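Local coordinates for STIL N-terminal domain-containing protein (Trichoplax adhaerens, PDB 5OI9) that probably acts in centriole assembly as a STIL-family protein, its N-terminal domain likely serving in protein binding, at residues A[66-78]-A[115-127]. Sequence-based numbering, arbitrary orientation.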
loop_
_atom_site.group_PDB
_atom_site.type_symbol
_atom_site.label_atom_id
_atom_site.label_comp_id
_atom_site.label_asym_id
_atom_site.label_seq_id
_atom_site.Cartn_x
_atom_site.Cartn_y
_atom_site.Cartn_z
ATOM N N LYS A 66 14.208 -4.623 -27.055
ATOM C CA LYS A 66 12.918 -4.020 -27.337
ATOM C C LYS A 66 13.041 -2.505 -27.243
ATOM O O LYS A 66 13.844 -1.974 -26.472
ATOM C CB LYS A 66 11.862 -4.528 -26.355
ATOM C CG LYS A 66 11.496 -5.993 -26.529
ATOM C CD LYS A 66 10.476 -6.425 -25.489
ATOM C CE LYS A 66 9.506 -7.445 -26.061
ATOM N NZ LYS A 66 8.723 -6.871 -27.191
ATOM N N ARG A 67 12.249 -1.802 -28.054
ATOM C CA ARG A 67 12.324 -0.345 -28.058
ATOM C C ARG A 67 12.056 0.221 -26.669
ATOM O O ARG A 67 12.672 1.212 -26.260
ATOM C CB ARG A 67 11.343 0.228 -29.079
ATOM C CG ARG A 67 11.542 1.704 -29.374
ATOM C CD ARG A 67 10.581 2.171 -30.452
ATOM N NE ARG A 67 9.222 1.706 -30.190
ATOM C CZ ARG A 67 8.375 2.307 -29.361
ATOM N NH1 ARG A 67 8.746 3.401 -28.710
ATOM N NH2 ARG A 67 7.157 1.813 -29.181
ATOM N N ILE A 68 11.155 -0.410 -25.923
ATOM C CA ILE A 68 10.870 -0.043 -24.541
ATOM C C ILE A 68 11.434 -1.139 -23.648
ATOM O O ILE A 68 10.953 -2.279 -23.667
ATOM C CB ILE A 68 9.367 0.147 -24.303
ATOM C CG1 ILE A 68 8.833 1.260 -25.206
ATOM C CG2 ILE A 68 9.093 0.446 -22.839
ATOM C CD1 ILE A 68 7.364 1.533 -25.027
ATOM N N GLN A 69 12.454 -0.802 -22.866
ATOM C CA GLN A 69 13.012 -1.739 -21.908
ATOM C C GLN A 69 12.128 -1.830 -20.669
ATOM O O GLN A 69 11.495 -0.856 -20.255
ATOM C CB GLN A 69 14.431 -1.332 -21.508
ATOM C CG GLN A 69 15.459 -1.489 -22.615
ATOM C CD GLN A 69 15.797 -0.175 -23.297
ATOM O OE1 GLN A 69 15.039 0.790 -23.223
ATOM N NE2 GLN A 69 16.950 -0.129 -23.953
ATOM N N LYS A 70 12.097 -3.020 -20.074
ATOM C CA LYS A 70 11.286 -3.299 -18.891
ATOM C C LYS A 70 12.217 -3.628 -17.733
ATOM O O LYS A 70 12.886 -4.667 -17.746
ATOM C CB LYS A 70 10.320 -4.453 -19.151
ATOM C CG LYS A 70 9.337 -4.213 -20.277
ATOM C CD LYS A 70 8.318 -3.149 -19.912
ATOM C CE LYS A 70 7.196 -3.095 -20.937
ATOM N NZ LYS A 70 6.127 -2.142 -20.526
ATOM N N PHE A 71 12.252 -2.753 -16.729
ATOM C CA PHE A 71 13.049 -2.997 -15.534
ATOM C C PHE A 71 12.197 -2.854 -14.280
ATOM O O PHE A 71 10.972 -2.722 -14.362
ATOM C CB PHE A 71 14.235 -2.031 -15.447
ATOM C CG PHE A 71 15.152 -2.072 -16.634
ATOM C CD1 PHE A 71 15.880 -3.213 -16.929
ATOM C CD2 PHE A 71 15.308 -0.955 -17.439
ATOM C CE1 PHE A 71 16.732 -3.247 -18.018
ATOM C CE2 PHE A 71 16.161 -0.981 -18.527
ATOM C CZ PHE A 71 16.873 -2.128 -18.818
ATOM N N PHE A 72 12.843 -2.866 -13.116
ATOM C CA PHE A 72 12.184 -2.585 -11.851
ATOM C C PHE A 72 12.982 -1.544 -11.082
ATOM O O PHE A 72 14.217 -1.541 -11.117
ATOM C CB PHE A 72 12.031 -3.851 -10.985
ATOM C CG PHE A 72 11.129 -4.893 -11.579
ATOM C CD1 PHE A 72 9.753 -4.763 -11.497
ATOM C CD2 PHE A 72 11.657 -6.007 -12.212
ATOM C CE1 PHE A 72 8.917 -5.722 -12.042
ATOM C CE2 PHE A 72 10.827 -6.969 -12.759
ATOM C CZ PHE A 72 9.455 -6.826 -12.673
ATOM N N LEU A 73 12.269 -0.654 -10.406
ATOM C CA LEU A 73 12.828 0.122 -9.313
ATOM C C LEU A 73 12.320 -0.468 -8.004
ATOM O O LEU A 73 11.207 -0.996 -7.933
ATOM C CB LEU A 73 12.446 1.601 -9.422
ATOM C CG LEU A 73 13.028 2.365 -10.616
ATOM C CD1 LEU A 73 12.612 3.826 -10.584
ATOM C CD2 LEU A 73 14.546 2.243 -10.649
ATOM N N LEU A 74 13.155 -0.411 -6.973
ATOM C CA LEU A 74 12.807 -0.944 -5.666
ATOM C C LEU A 74 12.800 0.192 -4.657
ATOM O O LEU A 74 13.739 0.995 -4.614
ATOM C CB LEU A 74 13.780 -2.044 -5.230
ATOM C CG LEU A 74 13.892 -3.241 -6.173
ATOM C CD1 LEU A 74 14.747 -4.333 -5.557
ATOM C CD2 LEU A 74 12.516 -3.772 -6.543
ATOM N N GLY A 75 11.741 0.256 -3.852
ATOM C CA GLY A 75 11.591 1.309 -2.872
ATOM C C GLY A 75 11.116 0.765 -1.541
ATOM O O GLY A 75 10.874 -0.433 -1.383
ATOM N N SER A 76 10.992 1.675 -0.580
ATOM C CA SER A 76 10.450 1.363 0.731
ATOM C C SER A 76 9.315 2.327 1.038
ATOM O O SER A 76 9.317 3.476 0.589
ATOM C CB SER A 76 11.526 1.446 1.821
ATOM O OG SER A 76 12.066 2.754 1.893
ATOM N N LEU A 77 8.341 1.845 1.805
ATOM C CA LEU A 77 7.175 2.632 2.186
ATOM C C LEU A 77 7.369 3.148 3.608
ATOM O O LEU A 77 7.564 2.356 4.535
ATOM C CB LEU A 77 5.901 1.793 2.074
ATOM C CG LEU A 77 4.565 2.495 2.322
ATOM C CD1 LEU A 77 3.500 1.935 1.393
ATOM C CD2 LEU A 77 4.129 2.342 3.772
ATOM N N ASN A 78 7.309 4.468 3.774
ATOM C CA ASN A 78 7.538 5.112 5.060
ATOM C C ASN A 78 6.381 6.044 5.389
ATOM O O ASN A 78 5.789 6.659 4.495
ATOM C CB ASN A 78 8.863 5.889 5.063
ATOM C CG ASN A 78 10.029 5.056 4.552
ATOM O OD1 ASN A 78 10.515 4.158 5.240
ATOM N ND2 ASN A 78 10.486 5.354 3.337
ATOM N N PRO A 115 11.519 -8.574 1.791
ATOM C CA PRO A 115 10.322 -8.123 2.513
ATOM C C PRO A 115 10.429 -6.644 2.856
ATOM O O PRO A 115 11.453 -6.176 3.357
ATOM C CB PRO A 115 10.307 -9.004 3.768
ATOM C CG PRO A 115 11.699 -9.546 3.886
ATOM C CD PRO A 115 12.191 -9.687 2.480
ATOM N N GLY A 116 9.359 -5.905 2.569
ATOM C CA GLY A 116 9.366 -4.465 2.689
ATOM C C GLY A 116 9.661 -3.722 1.402
ATOM O O GLY A 116 9.696 -2.485 1.414
ATOM N N ASP A 117 9.873 -4.433 0.297
ATOM C CA ASP A 117 10.178 -3.793 -0.974
ATOM C C ASP A 117 8.896 -3.368 -1.677
ATOM O O ASP A 117 7.981 -4.176 -1.864
ATOM C CB ASP A 117 10.970 -4.738 -1.876
ATOM C CG ASP A 117 12.464 -4.654 -1.644
ATOM O OD1 ASP A 117 12.894 -3.786 -0.856
ATOM O OD2 ASP A 117 13.205 -5.453 -2.256
ATOM N N VAL A 118 8.834 -2.098 -2.061
ATOM C CA VAL A 118 7.855 -1.637 -3.038
ATOM C C VAL A 118 8.391 -1.966 -4.427
ATOM O O VAL A 118 9.501 -1.560 -4.783
ATOM C CB VAL A 118 7.588 -0.133 -2.888
ATOM C CG1 VAL A 118 6.620 0.344 -3.961
ATOM C CG2 VAL A 118 7.050 0.177 -1.497
ATOM N N ILE A 119 7.614 -2.716 -5.203
ATOM C CA ILE A 119 8.011 -3.103 -6.551
ATOM C C ILE A 119 7.409 -2.105 -7.531
ATOM O O ILE A 119 6.184 -1.993 -7.643
ATOM C CB ILE A 119 7.566 -4.536 -6.880
ATOM C CG1 ILE A 119 8.016 -5.507 -5.784
ATOM C CG2 ILE A 119 8.115 -4.962 -8.234
ATOM C CD1 ILE A 119 9.517 -5.664 -5.679
ATOM N N ILE A 120 8.269 -1.377 -8.238
ATOM C CA ILE A 120 7.815 -0.389 -9.214
ATOM C C ILE A 120 8.269 -0.815 -10.605
ATOM O O ILE A 120 9.462 -0.715 -10.924
ATOM C CB ILE A 120 8.335 1.019 -8.881
ATOM C CG1 ILE A 120 7.983 1.401 -7.441
ATOM C CG2 ILE A 120 7.760 2.038 -9.855
ATOM C CD1 ILE A 120 9.135 1.249 -6.466
ATOM N N PRO A 121 7.365 -1.298 -11.456
ATOM C CA PRO A 121 7.741 -1.577 -12.847
ATOM C C PRO A 121 8.241 -0.312 -13.527
ATOM O O PRO A 121 7.622 0.750 -13.433
ATOM C CB PRO A 121 6.435 -2.084 -13.473
ATOM C CG PRO A 121 5.609 -2.550 -12.314
ATOM C CD PRO A 121 5.959 -1.637 -11.182
ATOM N N LEU A 122 9.381 -0.430 -14.202
ATOM C CA LEU A 122 10.034 0.697 -14.855
ATOM C C LEU A 122 10.115 0.429 -16.349
ATOM O O LEU A 122 10.757 -0.537 -16.775
ATOM C CB LEU A 122 11.431 0.936 -14.280
ATOM C CG LEU A 122 12.261 1.994 -15.009
ATOM C CD1 LEU A 122 11.595 3.355 -14.905
ATOM C CD2 LEU A 122 13.680 2.042 -14.463
ATOM N N SER A 123 9.461 1.276 -17.135
ATOM C CA SER A 123 9.544 1.237 -18.587
ATOM C C SER A 123 10.357 2.429 -19.060
ATOM O O SER A 123 10.047 3.574 -18.709
ATOM C CB SER A 123 8.154 1.262 -19.225
ATOM O OG SER A 123 7.468 0.041 -19.011
HETATM N N MSE A 124 11.398 2.170 -19.841
HETATM C CA MSE A 124 12.142 3.281 -20.407
HETATM C C MSE A 124 12.526 3.077 -21.861
HETATM O O MSE A 124 12.746 1.957 -22.314
HETATM C CB MSE A 124 13.384 3.585 -19.566
HETATM C CG MSE A 124 14.280 2.425 -19.228
HETATM SE SE MSE A 124 15.475 3.007 -17.798
HETATM C CE MSE A 124 15.932 4.772 -18.482
ATOM N N GLN A 125 12.581 4.188 -22.591
ATOM C CA GLN A 125 12.868 4.180 -24.014
ATOM C C GLN A 125 13.704 5.401 -24.364
ATOM O O GLN A 125 13.543 6.476 -23.780
ATOM C CB GLN A 125 11.583 4.175 -24.852
ATOM C CG GLN A 125 10.634 5.326 -24.540
ATOM C CD GLN A 125 9.472 5.411 -25.514
ATOM O OE1 GLN A 125 9.615 5.100 -26.696
ATOM N NE2 GLN A 125 8.310 5.829 -25.018
ATOM N N LEU A 126 14.602 5.220 -25.327
ATOM C CA LEU A 126 15.402 6.324 -25.837
ATOM C C LEU A 126 14.522 7.259 -26.656
ATOM O O LEU A 126 13.815 6.819 -27.567
ATOM C CB LEU A 126 16.557 5.784 -26.681
ATOM C CG LEU A 126 17.505 6.778 -27.350
ATOM C CD1 LEU A 126 18.310 7.541 -26.310
ATOM C CD2 LEU A 126 18.427 6.055 -28.325
ATOM N N ALA A 127 14.549 8.546 -26.319
ATOM C CA ALA A 127 13.764 9.528 -27.057
ATOM C C ALA A 127 14.266 9.640 -28.490
ATOM O O ALA A 127 15.470 9.582 -28.749
ATOM C CB ALA A 127 13.835 10.895 -26.375
HETATM O O HOH W 1 14.566 2.672 -26.723
HETATM O O HOH W 2 8.841 -0.627 2.795
#
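Met-124, a selenomethionine, meets the Phe-71 ring at its edge: SE lies 5.1 Å from the ring centroid and 77° off the normal, a Met-aromatic contact, while CG of Met-124 sits 4.0 Å from CE2 of Phe-71, also near the ring plane. With CG of Met-124 set between the backbone N and the carbonyl carbon (chi1 50°), the chain, extended at chi2, carries SE along this edge. Outside the pair, Phe-92 packs edge-to-face with Phe-71, and Ala-55 of helix 45-61 touches it. On the other side of the sheet, the Phe-72 ring receives Ile-119 obliquely, CG2 of Ile-119 lying 3.7 Å from CD1 of Phe-72, and stacks with His-108. Further along that side, Leu-74 and Ile-119 run side by side, CD2 of Leu-74 3.6 Å from CD1 of Ile-119.

Lys-70 also projects there; bent at chi2, its chain carries NZ to OG of Ser-123, a hydrogen bond of 3.0 Å. With alanine at Ser-123 the hydroxyl is gone, and the Lys-70 ammonium would probably lose this acceptor and turn more freely. Back on the side of Phe-71, Leu-122 CD2 rests 3.9 Å from CG of Leu-73, and CD1 of Ile-120 lies 3.8 Å from Gly-75 N.

Paired backbone bonds link Gln-69 with Met-124, Phe-71 with Leu-122, Leu-73 with Ile-120 and Gly-75 with Val-118; the straightest, from Phe-71 N to Leu-122 O, measures 2.7 Å at 175°. Between them fall the non-hydrogen-bonded pairs Lys-70 with Ser-123, Phe-72 with Pro-121 and Leu-74 with Ile-119. This alternation defines a regular antiparallel pairing inside the larger mixed sheet of the STIL N-terminal domain, where strand 69-79 also pairs with 85-97, strand 118-126 runs parallel to 167-176, and helix 45-61 packs on the face bearing Phe-71 and Leu-122.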